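Local structure of halotolerant alpha-type carbonic anhydrase (dCA II) (Dunaliella salina, 1Y7W) at residues D261-M264 / G269-V272; A93-E98 / T188-K193; I115-T120 / T163-V168; N111-E116 / I151-Q156; I143-E148 / T246-V251. The protein catalyses the reversible hydration of carbon dioxide to bicarbonate as a zinc-dependent, salt-tolerant alpha-type carbonic anhydrase from a green alga. One frame throughout, in Å; residues are numbered along the deposited sequence. Where two conformers were deposited one is given.

Interaction 1 (D261-M264 / G269-V272); sequences DVTM and GADV
The hydroxyl OG1 of Thr263 is hydrogen-bonded to Phe259 O one turn back in its own helix, and this leaves the methyl of the same side chain to meet the following loop: Thr263 CG2 lies 3.6 Å from Ala270 CB. The torsion explains the division: OG1 lies beside the backbone N (chi1 -64°), which puts CG2 anti to that nitrogen. Threonine suits the place because one branch bonds back to the helix while the other is an apolar methyl. That methyl also comes within 3.7 Å of Asp271 O, and Ala270 CB in turn rests 3.7 Å from Thr263 O, close enough that a small residue fits here well. Met264 flanks this pair. In one of its two conformers the chain is bent at chi2 and chi3, which brings SD toward Ala270 O, and it crosses Val272 at about a right angle; the very short approach to that valine is doubtful. The contact therefore packs the last turns of helix 253-266 against the loop that leads toward strand 287-289, close to the protein surface. Beyond it, Val272 O accepts a hydrogen bond from His133 ND1 at the end of strand 120-133, and Asp271 OD2 receives Tyr25 N from the N-terminal region.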
# COMPACT_ATOMS: atom_id res chain seq x y z
N ASP A 261 10.94 -16.14 -0.03
CA ASP A 261 11.95 -16.48 0.95
C ASP A 261 11.65 -15.90 2.34
O ASP A 261 11.70 -16.59 3.36
CB ASP A 261 13.32 -16.01 0.45
CG ASP A 261 13.86 -16.85 -0.73
OD1 ASP A 261 14.83 -16.37 -1.34
OD2 ASP A 261 13.33 -17.96 -1.06
N VAL A 262 11.34 -14.61 2.38
CA VAL A 262 11.04 -13.91 3.60
C VAL A 262 9.74 -14.38 4.19
O VAL A 262 9.65 -14.70 5.40
CB VAL A 262 10.98 -12.37 3.27
CG1 VAL A 262 10.45 -11.55 4.48
CG2 VAL A 262 12.42 -11.92 2.86
N THR A 263 8.71 -14.50 3.35
CA THR A 263 7.40 -14.88 3.90
C THR A 263 7.37 -16.29 4.49
O THR A 263 6.86 -16.49 5.62
CB THR A 263 6.25 -14.75 2.82
OG1 THR A 263 6.11 -13.37 2.43
CG2 THR A 263 4.91 -15.26 3.40
N MET A 264 7.89 -17.27 3.76
CA MET A 264 7.85 -18.65 4.26
C MET A 264 8.96 -18.88 5.28
O MET A 264 8.82 -19.72 6.17
CB MET A 264 7.97 -19.65 3.10
CG MET A 264 6.85 -19.54 2.09
SD MET A 264 5.22 -19.35 2.83
CE MET A 264 5.06 -20.89 3.71
N GLY A 269 3.50 -21.48 7.76
CA GLY A 269 2.09 -21.51 7.40
C GLY A 269 1.56 -20.19 6.83
O GLY A 269 0.36 -19.98 6.74
N ALA A 270 2.44 -19.31 6.42
CA ALA A 270 2.00 -18.01 5.92
C ALA A 270 1.48 -18.12 4.50
O ALA A 270 1.84 -19.05 3.76
CB ALA A 270 3.18 -17.00 6.02
N ASP A 271 0.61 -17.19 4.12
CA ASP A 271 0.09 -17.19 2.75
C ASP A 271 1.08 -16.35 1.96
O ASP A 271 1.35 -15.18 2.29
CB ASP A 271 -1.31 -16.56 2.67
CG ASP A 271 -2.38 -17.42 3.33
OD1 ASP A 271 -2.56 -18.59 2.89
OD2 ASP A 271 -3.00 -16.93 4.30
N VAL A 272 1.60 -16.94 0.90
CA VAL A 272 2.57 -16.25 0.09
C VAL A 272 1.89 -15.27 -0.85
O VAL A 272 2.52 -14.33 -1.31
CB VAL A 272 3.39 -17.27 -0.70
CG1 VAL A 272 4.37 -16.59 -1.58
CG2 VAL A 272 4.15 -18.18 0.26

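Interaction 2 (A93-E98 / T188-K193); sequences AKVDLE and TQIEGK
Ile190 points its CG1-CD1 arm from helix 181-195 at two aliphatic residues, Val95 and Leu97. The arm is fully extended, with CG1 anti to the carbonyl carbon (chi1 -71°) and chi2 at 172°, so CD1 is carried well away from the helix. Val95 meets it tip to tip, CG1 standing 4.1 Å from Ile190 CD1; that methyl occupies the crowded position between backbone N and carbonyl carbon (chi1 60°). Leu97 approaches differently, sliding past the isoleucine in the opposite direction. Its CD2 touches both branches, 3.7 Å from Ile190 CD1 and 3.9 Å from Ile190 CG2. Leu97 is the centre of an inverse gamma turn, just after strand 94-95, and its side chain still faces the helix. Beta-branched isoleucine is apt, since its two arms offer leucine a broad flank and valine a tip. With an alanine here, CG1, CG2 and CD1 are lost, and Val95 and Leu97 would probably be left facing a gap in the core. Met101 and Leu258 also lie on Ile190. All three touching side chains are buried hydrocarbon, so this patch packs by shape and exclusion of water; a directional bond between helix and sheet is made beside it, by Lys193 NZ to Ser207 O.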
# COMPACT_ATOMS: atom_id res chain seq x y z
N ALA A 93 14.95 4.00 8.16
CA ALA A 93 14.04 3.01 7.61
C ALA A 93 14.35 1.59 8.18
O ALA A 93 15.50 1.27 8.50
CB ALA A 93 14.17 3.01 6.09
N LYS A 94 13.31 0.79 8.34
CA LYS A 94 13.40 -0.58 8.88
C LYS A 94 12.37 -1.47 8.12
O LYS A 94 11.33 -0.99 7.66
CB LYS A 94 13.08 -0.56 10.36
CG LYS A 94 14.05 0.35 11.13
CD LYS A 94 13.71 0.44 12.59
CE LYS A 94 14.88 1.21 13.27
NZ LYS A 94 14.73 1.37 14.77
N VAL A 95 12.68 -2.74 7.96
CA VAL A 95 11.74 -3.61 7.24
C VAL A 95 11.42 -4.82 8.14
O VAL A 95 12.25 -5.22 8.98
CB VAL A 95 12.35 -4.04 5.90
CG1 VAL A 95 13.65 -4.81 6.12
CG2 VAL A 95 11.35 -4.91 5.12
N ASP A 96 10.19 -5.33 8.04
CA ASP A 96 9.83 -6.50 8.83
C ASP A 96 10.07 -7.69 7.88
O ASP A 96 9.58 -7.71 6.71
CB ASP A 96 8.34 -6.44 9.26
CG ASP A 96 8.08 -5.41 10.40
OD1 ASP A 96 9.05 -4.81 10.93
OD2 ASP A 96 6.87 -5.24 10.76
N LEU A 97 10.83 -8.68 8.36
CA LEU A 97 11.10 -9.82 7.51
C LEU A 97 10.01 -10.90 7.65
O LEU A 97 10.22 -11.95 8.27
CB LEU A 97 12.49 -10.40 7.84
CG LEU A 97 13.62 -9.41 7.53
CD1 LEU A 97 15.00 -10.15 7.72
CD2 LEU A 97 13.48 -8.84 6.07
N GLU A 98 8.83 -10.59 7.13
CA GLU A 98 7.73 -11.54 7.15
C GLU A 98 6.78 -11.12 6.06
O GLU A 98 7.04 -10.17 5.30
CB GLU A 98 7.00 -11.53 8.52
CG GLU A 98 6.38 -10.18 8.89
CD GLU A 98 5.75 -10.20 10.30
OE1 GLU A 98 5.83 -11.23 11.01
OE2 GLU A 98 5.12 -9.18 10.69
N THR A 188 19.16 -7.05 -2.06
CA THR A 188 20.59 -7.15 -1.82
C THR A 188 20.90 -6.93 -0.37
O THR A 188 21.68 -7.66 0.22
CB THR A 188 21.36 -6.11 -2.70
OG1 THR A 188 21.22 -6.48 -4.08
CG2 THR A 188 22.84 -6.07 -2.34
N GLN A 189 20.29 -5.90 0.22
CA GLN A 189 20.50 -5.62 1.61
C GLN A 189 20.04 -6.76 2.50
O GLN A 189 20.71 -7.17 3.44
CB GLN A 189 19.74 -4.37 2.02
CG GLN A 189 20.27 -3.06 1.44
CD GLN A 189 19.41 -1.91 1.91
OE1 GLN A 189 19.46 -1.51 3.08
NE2 GLN A 189 18.57 -1.40 1.00
N ILE A 190 18.82 -7.22 2.24
CA ILE A 190 18.29 -8.30 3.06
C ILE A 190 19.07 -9.63 2.87
O ILE A 190 19.46 -10.25 3.84
CB ILE A 190 16.78 -8.50 2.76
CG1 ILE A 190 16.01 -7.28 3.35
CG2 ILE A 190 16.25 -9.76 3.47
CD1 ILE A 190 14.51 -7.24 2.94
N GLU A 191 19.27 -10.03 1.63
CA GLU A 191 19.94 -11.28 1.37
C GLU A 191 21.34 -11.25 1.99
O GLU A 191 21.84 -12.26 2.47
CB GLU A 191 19.95 -11.53 -0.14
CG GLU A 191 18.51 -11.87 -0.64
CD GLU A 191 18.46 -12.42 -2.07
OE1 GLU A 191 17.37 -12.93 -2.47
OE2 GLU A 191 19.49 -12.34 -2.79
N GLY A 192 21.91 -10.05 2.04
CA GLY A 192 23.22 -9.87 2.63
C GLY A 192 23.18 -10.07 4.13
O GLY A 192 24.08 -10.72 4.66
N LYS A 193 22.19 -9.52 4.83
CA LYS A 193 22.07 -9.67 6.30
C LYS A 193 21.70 -11.11 6.71
O LYS A 193 22.05 -11.61 7.80
CB LYS A 193 21.03 -8.67 6.86
CG LYS A 193 21.51 -7.21 6.81
CD LYS A 193 20.47 -6.24 7.35
CE LYS A 193 20.99 -4.77 7.31
NZ LYS A 193 20.78 -4.07 8.66

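Interaction 3 (I115-T120 / T163-V168); sequences IEIGGT and TAQLAV
Two pairs make the first shell: Ile115 with Ala167, and Ile117 with the aliphatic stem of Gln165. Ile115 CD1 reaches 3.7 Å from Ala167 CB, an extended isoleucine arm ending on a methyl small enough to receive it. Alongside, Ile117 CD1 lies 3.7 Å from Gln165 CG and 4.0 Å from Gln165 CD, the two side chains coming from opposite directions. The glutamine chain bends at chi2 (73°) to fold the amide back on the backbone of the next residue. There NE2 gives Leu166 O a nearly straight hydrogen bond of 3.1 Å (168° at the hydrogen), with the acceptor close to the amide plane, which fixes the rotation of the headgroup. Were an alanine to replace Gln165, Ile117 CD1 would probably lose part of its cover and Leu166 O the amide donor that reaches it. In the next shell, Phe124 touches all four of these residues, and the backbone N of Gln165 is hydrogen-bonded to Glu155 OE2. Ile117 is positioned by the type I' turn it begins: Ile117 N bonds Thr120 O at 2.7 Å, and Thr120 N returns to Ile117 O. Gly118 and Gly119 suit its positive phi angles, the second especially, as a CB there would jam against a carbonyl. This is the two-residue turn of a beta hairpin joining strands 114-117 and 120-133, at one edge of the large sheet of alpha-carbonic anhydrases; side chains meet across two intervening strands, which is consistent with a strongly twisted and curled sheet.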
# COMPACT_ATOMS: atom_id res chain seq x y z
N ILE A 115 -4.56 16.93 1.14
CA ILE A 115 -5.79 16.62 0.41
C ILE A 115 -6.89 17.44 1.07
O ILE A 115 -6.93 17.55 2.32
CB ILE A 115 -6.20 15.13 0.52
CG1 ILE A 115 -5.02 14.24 0.07
CG2 ILE A 115 -7.51 14.86 -0.37
CD1 ILE A 115 -5.32 12.69 0.29
N GLU A 116 -7.76 18.03 0.25
CA GLU A 116 -8.85 18.79 0.81
C GLU A 116 -9.99 17.82 0.98
O GLU A 116 -10.46 17.22 -0.01
CB GLU A 116 -9.28 19.94 -0.10
CG GLU A 116 -10.37 20.76 0.57
CD GLU A 116 -11.07 21.73 -0.37
OE1 GLU A 116 -11.73 21.26 -1.27
OE2 GLU A 116 -10.98 22.95 -0.20
N ILE A 117 -10.44 17.69 2.22
CA ILE A 117 -11.48 16.73 2.54
C ILE A 117 -12.60 17.38 3.30
O ILE A 117 -12.38 18.00 4.37
CB ILE A 117 -10.91 15.52 3.35
CG1 ILE A 117 -9.93 14.72 2.48
CG2 ILE A 117 -12.06 14.55 3.74
CD1 ILE A 117 -9.15 13.72 3.28
N GLY A 118 -13.79 17.21 2.76
CA GLY A 118 -14.97 17.83 3.35
C GLY A 118 -14.74 19.33 3.50
O GLY A 118 -15.14 19.90 4.51
N GLY A 119 -14.11 19.96 2.51
CA GLY A 119 -13.83 21.38 2.57
C GLY A 119 -12.61 21.86 3.38
O GLY A 119 -12.29 23.04 3.37
N THR A 120 -11.90 20.95 4.04
CA THR A 120 -10.75 21.32 4.84
C THR A 120 -9.48 20.71 4.24
O THR A 120 -9.43 19.49 3.97
CB THR A 120 -10.88 20.79 6.28
OG1 THR A 120 -12.04 21.35 6.90
CG2 THR A 120 -9.66 21.17 7.11
N THR A 163 -9.63 6.30 14.57
CA THR A 163 -10.60 6.59 13.54
C THR A 163 -10.10 7.62 12.55
O THR A 163 -10.91 8.20 11.80
CB THR A 163 -11.89 7.12 14.16
OG1 THR A 163 -11.61 8.37 14.81
CG2 THR A 163 -12.41 6.12 15.20
N ALA A 164 -8.79 7.84 12.53
CA ALA A 164 -8.18 8.86 11.66
C ALA A 164 -8.40 8.68 10.17
O ALA A 164 -8.48 7.54 9.67
CB ALA A 164 -6.65 8.92 11.94
N GLN A 165 -8.56 9.80 9.47
CA GLN A 165 -8.68 9.73 8.00
C GLN A 165 -7.31 9.24 7.48
O GLN A 165 -6.24 9.74 7.94
CB GLN A 165 -8.96 11.13 7.43
CG GLN A 165 -8.89 11.12 5.93
CD GLN A 165 -10.12 10.43 5.35
OE1 GLN A 165 -11.22 10.93 5.53
NE2 GLN A 165 -9.93 9.29 4.62
N LEU A 166 -7.33 8.23 6.59
CA LEU A 166 -6.09 7.76 5.98
C LEU A 166 -6.05 8.07 4.47
O LEU A 166 -7.09 8.30 3.85
CB LEU A 166 -5.93 6.22 6.15
CG LEU A 166 -5.98 5.68 7.59
CD1 LEU A 166 -5.76 4.15 7.59
CD2 LEU A 166 -4.83 6.39 8.38
N ALA A 167 -4.84 8.12 3.90
CA ALA A 167 -4.71 8.29 2.44
C ALA A 167 -3.70 7.24 2.04
O ALA A 167 -2.62 7.17 2.67
CB ALA A 167 -4.17 9.67 2.10
N VAL A 168 -4.02 6.40 1.05
CA VAL A 168 -3.05 5.38 0.67
C VAL A 168 -2.72 5.51 -0.82
O VAL A 168 -3.62 5.76 -1.67
CB VAL A 168 -3.56 3.94 1.02
CG1 VAL A 168 -2.54 2.84 0.47
CG2 VAL A 168 -3.76 3.83 2.56

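Interaction 4 (N111-E116 / I151-Q156); sequences NLPTIE and IVMQEQ
Pro113 and Met153, both buried, form the inner half of this contact; in the other pair, Leu112 is buried too but its partner Gln156 is partly exposed. The proline ring offers its CG to the thioether, 3.7 Å from Met153 SD and 4.1 Å from Met153 CE, the two side chains crossing obliquely. Methionine fits because its flexible chain turns at chi3 (-60°), bringing sulfur and methyl together to the CG corner of the ring; proline presents a compact hydrocarbon surface with no side-chain polar group to satisfy. Leu78 adds to the cover of Pro113, while Ala167 and Ile169 of the neighbouring strand pack on Met153. At the solvent-facing end, Leu112 CD1 stands 3.6 Å from Gln156 NE2 and 4.0 Å from Gln156 CD, and the side chains cross at about a right angle. Gln156 reaches this place with CG anti to its backbone N (chi1 -175°) and its chain extended beyond, so that the amide end of a partly exposed residue meets a methyl of a buried leucine. It is a contact of van der Waals kind, suited to a boundary where the amide can probably still reach water. Strand 120-133 runs between strands 114-117 and 147-155, so the packing bridges it across the face of the central sheet typical of alpha-carbonic anhydrases; strand 147-155 also carries the zinc ligand His150, the side chain of Met153 lying about 12 Å from the zinc ion.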
# COMPACT_ATOMS: atom_id res chain seq x y z
N ASN A 111 7.01 19.42 4.19
CA ASN A 111 6.63 19.21 2.79
C ASN A 111 5.63 18.08 2.64
O ASN A 111 5.64 17.37 1.65
CB ASN A 111 7.87 18.91 1.96
CG ASN A 111 8.89 20.03 2.07
OD1 ASN A 111 8.59 21.15 1.68
ND2 ASN A 111 10.09 19.74 2.62
N LEU A 112 4.75 17.96 3.62
CA LEU A 112 3.77 16.88 3.63
C LEU A 112 2.73 17.03 2.50
O LEU A 112 2.37 18.14 2.09
CB LEU A 112 3.06 16.87 4.95
CG LEU A 112 3.96 16.54 6.16
CD1 LEU A 112 3.09 16.54 7.42
CD2 LEU A 112 4.62 15.16 6.00
N PRO A 113 2.25 15.90 1.98
CA PRO A 113 1.24 15.99 0.92
C PRO A 113 -0.05 16.46 1.57
O PRO A 113 -0.24 16.28 2.77
CB PRO A 113 1.14 14.52 0.41
CG PRO A 113 1.56 13.70 1.61
CD PRO A 113 2.72 14.51 2.17
N THR A 114 -0.95 17.08 0.79
CA THR A 114 -2.22 17.49 1.36
C THR A 114 -3.41 17.03 0.50
O THR A 114 -3.29 16.82 -0.70
CB THR A 114 -2.36 19.06 1.47
OG1 THR A 114 -2.33 19.63 0.16
CG2 THR A 114 -1.19 19.65 2.28
N ILE A 115 -4.56 16.93 1.14
CA ILE A 115 -5.79 16.62 0.41
C ILE A 115 -6.89 17.44 1.07
O ILE A 115 -6.93 17.55 2.32
CB ILE A 115 -6.20 15.13 0.52
CG1 ILE A 115 -5.02 14.24 0.07
CG2 ILE A 115 -7.51 14.86 -0.37
CD1 ILE A 115 -5.32 12.69 0.29
N GLU A 116 -7.76 18.03 0.25
CA GLU A 116 -8.85 18.79 0.81
C GLU A 116 -9.99 17.82 0.98
O GLU A 116 -10.46 17.22 -0.01
CB GLU A 116 -9.28 19.94 -0.10
CG GLU A 116 -10.37 20.76 0.57
CD GLU A 116 -11.07 21.73 -0.37
OE1 GLU A 116 -11.73 21.26 -1.27
OE2 GLU A 116 -10.98 22.95 -0.20
N ILE A 151 1.71 2.74 0.23
CA ILE A 151 2.31 3.75 1.09
C ILE A 151 1.10 4.29 1.85
O ILE A 151 0.18 4.90 1.25
CB ILE A 151 2.95 4.89 0.31
CG1 ILE A 151 4.06 4.32 -0.59
CG2 ILE A 151 3.58 5.93 1.29
CD1 ILE A 151 4.65 5.36 -1.54
N VAL A 152 1.09 4.04 3.15
CA VAL A 152 -0.03 4.40 4.02
C VAL A 152 0.23 5.73 4.73
O VAL A 152 1.29 5.86 5.32
CB VAL A 152 -0.19 3.35 5.09
CG1 VAL A 152 -1.38 3.73 6.04
CG2 VAL A 152 -0.46 1.95 4.41
N MET A 153 -0.69 6.69 4.60
CA MET A 153 -0.50 8.00 5.25
C MET A 153 -1.68 8.28 6.18
O MET A 153 -2.81 7.87 5.89
CB MET A 153 -0.37 9.10 4.19
CG MET A 153 0.68 8.75 3.15
SD MET A 153 1.01 10.01 1.95
CE MET A 153 -0.50 10.23 1.19
N GLN A 154 -1.43 9.00 7.29
CA GLN A 154 -2.49 9.31 8.27
C GLN A 154 -2.60 10.85 8.34
O GLN A 154 -1.59 11.56 8.30
CB GLN A 154 -2.04 8.75 9.64
CG GLN A 154 -2.97 8.98 10.82
CD GLN A 154 -2.43 8.25 12.03
OE1 GLN A 154 -2.64 7.06 12.16
NE2 GLN A 154 -1.62 8.94 12.83
N GLU A 155 -3.81 11.36 8.45
CA GLU A 155 -3.97 12.82 8.54
C GLU A 155 -3.15 13.30 9.78
O GLU A 155 -3.05 12.61 10.81
CB GLU A 155 -5.44 13.16 8.69
CG GLU A 155 -6.07 12.63 9.93
CD GLU A 155 -7.47 13.24 10.17
OE1 GLU A 155 -7.62 14.50 10.11
OE2 GLU A 155 -8.40 12.46 10.41
N GLN A 156 -2.58 14.50 9.68
CA GLN A 156 -1.77 15.03 10.78
C GLN A 156 -2.62 15.36 12.02
O GLN A 156 -3.74 15.84 11.91
CB GLN A 156 -1.04 16.25 10.26
CG GLN A 156 -0.07 16.87 11.23
CD GLN A 156 0.89 17.79 10.52
OE1 GLN A 156 0.49 18.66 9.73
NE2 GLN A 156 2.17 17.60 10.77

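Interaction 5 (I143-E148 / T246-V251); sequences IHYPLE and TTPREV
Val251, Tyr145 and Pro248 lose the most surface here. Tyr145 meets Pro248 through one side of its ring: CE1 is 3.9 Å from Pro248 CG and 4.0 Å from Pro248 CB, and CD1 lies 4.2 Å from the same CB. The approach is oblique. The ring is directed there because CG lies beside the backbone N (chi1 -69°), and a flat aromatic ring and a puckered, rather rigid proline ring share a broad apolar patch while both residues stay partly exposed. Val251, the largest contributor, is buried. Its CG1 sits 3.9 Å from Pro146 CG, with the side chains sliding past each other in opposite directions; that methyl is held between backbone N and carbonyl carbon (chi1 63°), which turns it to the proline. Beta-branched valine suits a strand, and Pro146, just before strand 147-155, gives it a smooth partner. Leu147 stands slightly farther off. Next to it, Glu148 OE2 is hydrogen-bonded to His150 NE2, so the strand end packed here also carries a second-shell carboxylate that probably orients the zinc ligand His150. In the fold, the contact links the start of strand 147-155 with the end of strand 240-251, across strand 166-175 that lies between them: Tyr175 touches Pro146 and Tyr173 touches Leu147. Helix 181-195 closes over this corner, where Leu183 lies on both Leu147 and Val251.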
# COMPACT_ATOMS: atom_id res chain seq x y z
N ILE A 143 -6.96 -6.66 -15.13
CA ILE A 143 -5.67 -7.31 -15.06
C ILE A 143 -4.96 -7.13 -13.73
O ILE A 143 -4.94 -6.02 -13.24
CB ILE A 143 -4.78 -6.70 -16.15
CG1 ILE A 143 -5.45 -6.91 -17.50
CG2 ILE A 143 -3.32 -7.23 -16.10
CD1 ILE A 143 -5.71 -8.34 -17.76
N HIS A 144 -4.42 -8.22 -13.18
CA HIS A 144 -3.60 -8.23 -11.95
C HIS A 144 -2.13 -7.95 -12.31
O HIS A 144 -1.71 -8.12 -13.49
CB HIS A 144 -3.64 -9.58 -11.21
CG HIS A 144 -4.90 -9.82 -10.40
ND1 HIS A 144 -5.04 -9.41 -9.09
CD2 HIS A 144 -6.08 -10.43 -10.73
CE1 HIS A 144 -6.23 -9.78 -8.63
NE2 HIS A 144 -6.88 -10.40 -9.60
N TYR A 145 -1.37 -7.47 -11.30
CA TYR A 145 0.07 -7.22 -11.43
C TYR A 145 0.68 -8.12 -10.39
O TYR A 145 0.03 -8.49 -9.40
CB TYR A 145 0.43 -5.73 -11.17
CG TYR A 145 -0.09 -4.83 -12.25
CD1 TYR A 145 0.73 -4.43 -13.30
CD2 TYR A 145 -1.44 -4.48 -12.30
CE1 TYR A 145 0.19 -3.70 -14.38
CE2 TYR A 145 -1.97 -3.77 -13.34
CZ TYR A 145 -1.16 -3.39 -14.38
OH TYR A 145 -1.71 -2.64 -15.41
N PRO A 146 1.94 -8.52 -10.57
CA PRO A 146 2.56 -9.40 -9.58
C PRO A 146 2.94 -8.74 -8.25
O PRO A 146 3.30 -9.43 -7.27
CB PRO A 146 3.80 -9.93 -10.32
CG PRO A 146 4.13 -8.83 -11.26
CD PRO A 146 2.79 -8.38 -11.77
N LEU A 147 2.85 -7.43 -8.21
CA LEU A 147 3.23 -6.74 -6.95
C LEU A 147 2.52 -5.42 -6.82
O LEU A 147 2.38 -4.70 -7.80
CB LEU A 147 4.77 -6.50 -6.92
CG LEU A 147 5.40 -5.97 -5.61
CD1 LEU A 147 5.18 -6.98 -4.40
CD2 LEU A 147 6.97 -5.76 -5.85
N GLU A 148 2.01 -5.12 -5.63
CA GLU A 148 1.35 -3.82 -5.41
C GLU A 148 1.90 -3.29 -4.08
O GLU A 148 1.85 -3.98 -3.04
CB GLU A 148 -0.18 -3.95 -5.34
CG GLU A 148 -0.91 -2.63 -5.08
CD GLU A 148 -2.43 -2.77 -5.13
OE1 GLU A 148 -2.93 -3.71 -5.80
OE2 GLU A 148 -3.15 -1.90 -4.56
N THR A 246 -1.66 4.39 -12.20
CA THR A 246 -1.91 3.46 -13.29
C THR A 246 -0.71 3.09 -14.17
O THR A 246 -0.83 2.21 -14.97
CB THR A 246 -3.13 4.00 -14.12
OG1 THR A 246 -2.89 5.34 -14.52
CG2 THR A 246 -4.39 3.98 -13.23
N THR A 247 0.44 3.74 -14.00
CA THR A 247 1.63 3.37 -14.74
C THR A 247 2.45 2.52 -13.79
O THR A 247 2.85 2.98 -12.71
CB THR A 247 2.46 4.60 -15.10
OG1 THR A 247 1.64 5.51 -15.85
CG2 THR A 247 3.69 4.18 -15.89
N PRO A 248 2.73 1.28 -14.18
CA PRO A 248 3.51 0.43 -13.28
C PRO A 248 5.02 0.57 -13.32
O PRO A 248 5.60 1.16 -14.25
CB PRO A 248 3.10 -1.00 -13.68
CG PRO A 248 2.70 -0.87 -15.14
CD PRO A 248 2.24 0.55 -15.38
N ARG A 249 5.65 0.12 -12.24
CA ARG A 249 7.10 -0.01 -12.21
C ARG A 249 7.34 -1.42 -12.78
O ARG A 249 6.39 -2.03 -13.28
CB ARG A 249 7.61 0.05 -10.77
CG ARG A 249 7.94 1.50 -10.39
CD ARG A 249 8.43 1.57 -8.95
NE ARG A 249 8.87 2.93 -8.66
CZ ARG A 249 10.09 3.39 -8.91
NH1 ARG A 249 10.36 4.67 -8.61
NH2 ARG A 249 11.05 2.59 -9.41
N GLU A 250 8.57 -1.94 -12.70
CA GLU A 250 8.88 -3.26 -13.24
C GLU A 250 9.48 -4.19 -12.23
O GLU A 250 10.14 -3.75 -11.34
CB GLU A 250 9.85 -3.12 -14.45
CG GLU A 250 9.19 -2.32 -15.58
CD GLU A 250 10.09 -2.12 -16.80
OE1 GLU A 250 9.70 -1.28 -17.64
OE2 GLU A 250 11.16 -2.79 -16.91
N VAL A 251 9.29 -5.49 -12.38
CA VAL A 251 9.87 -6.45 -11.44
C VAL A 251 10.13 -7.75 -12.15
O VAL A 251 9.41 -8.09 -13.07
CB VAL A 251 8.90 -6.69 -10.23
CG1 VAL A 251 7.62 -7.30 -10.70
CG2 VAL A 251 9.55 -7.56 -9.20

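Overall arrangement
Interactions 3, 4 and 5 belong to the large mixed sheet that carries the zinc-binding histidines. Interaction 1 packs helix 253-266 on the loop after it, and interaction 2 sets helix 181-195 on residues of and just after strand 94-95, in a separate three-stranded sheet. Interactions 3 and 4, centres 8 Å apart, share strand 114-117 and join where Ala167 O lies 2.8 Å from Met153 N. Interaction 5 uses the other end of strand 147-155, its centre about 23 Å from that of interaction 4. Val262 packs on Leu97 and Glu98, joining interactions 1 and 2. Along the chain, interactions 3 and 4 nest inside interaction 2, which interaction 5 crosses; interaction 1 follows all. Interactions 2 to 5 thus tie together segments far apart in sequence.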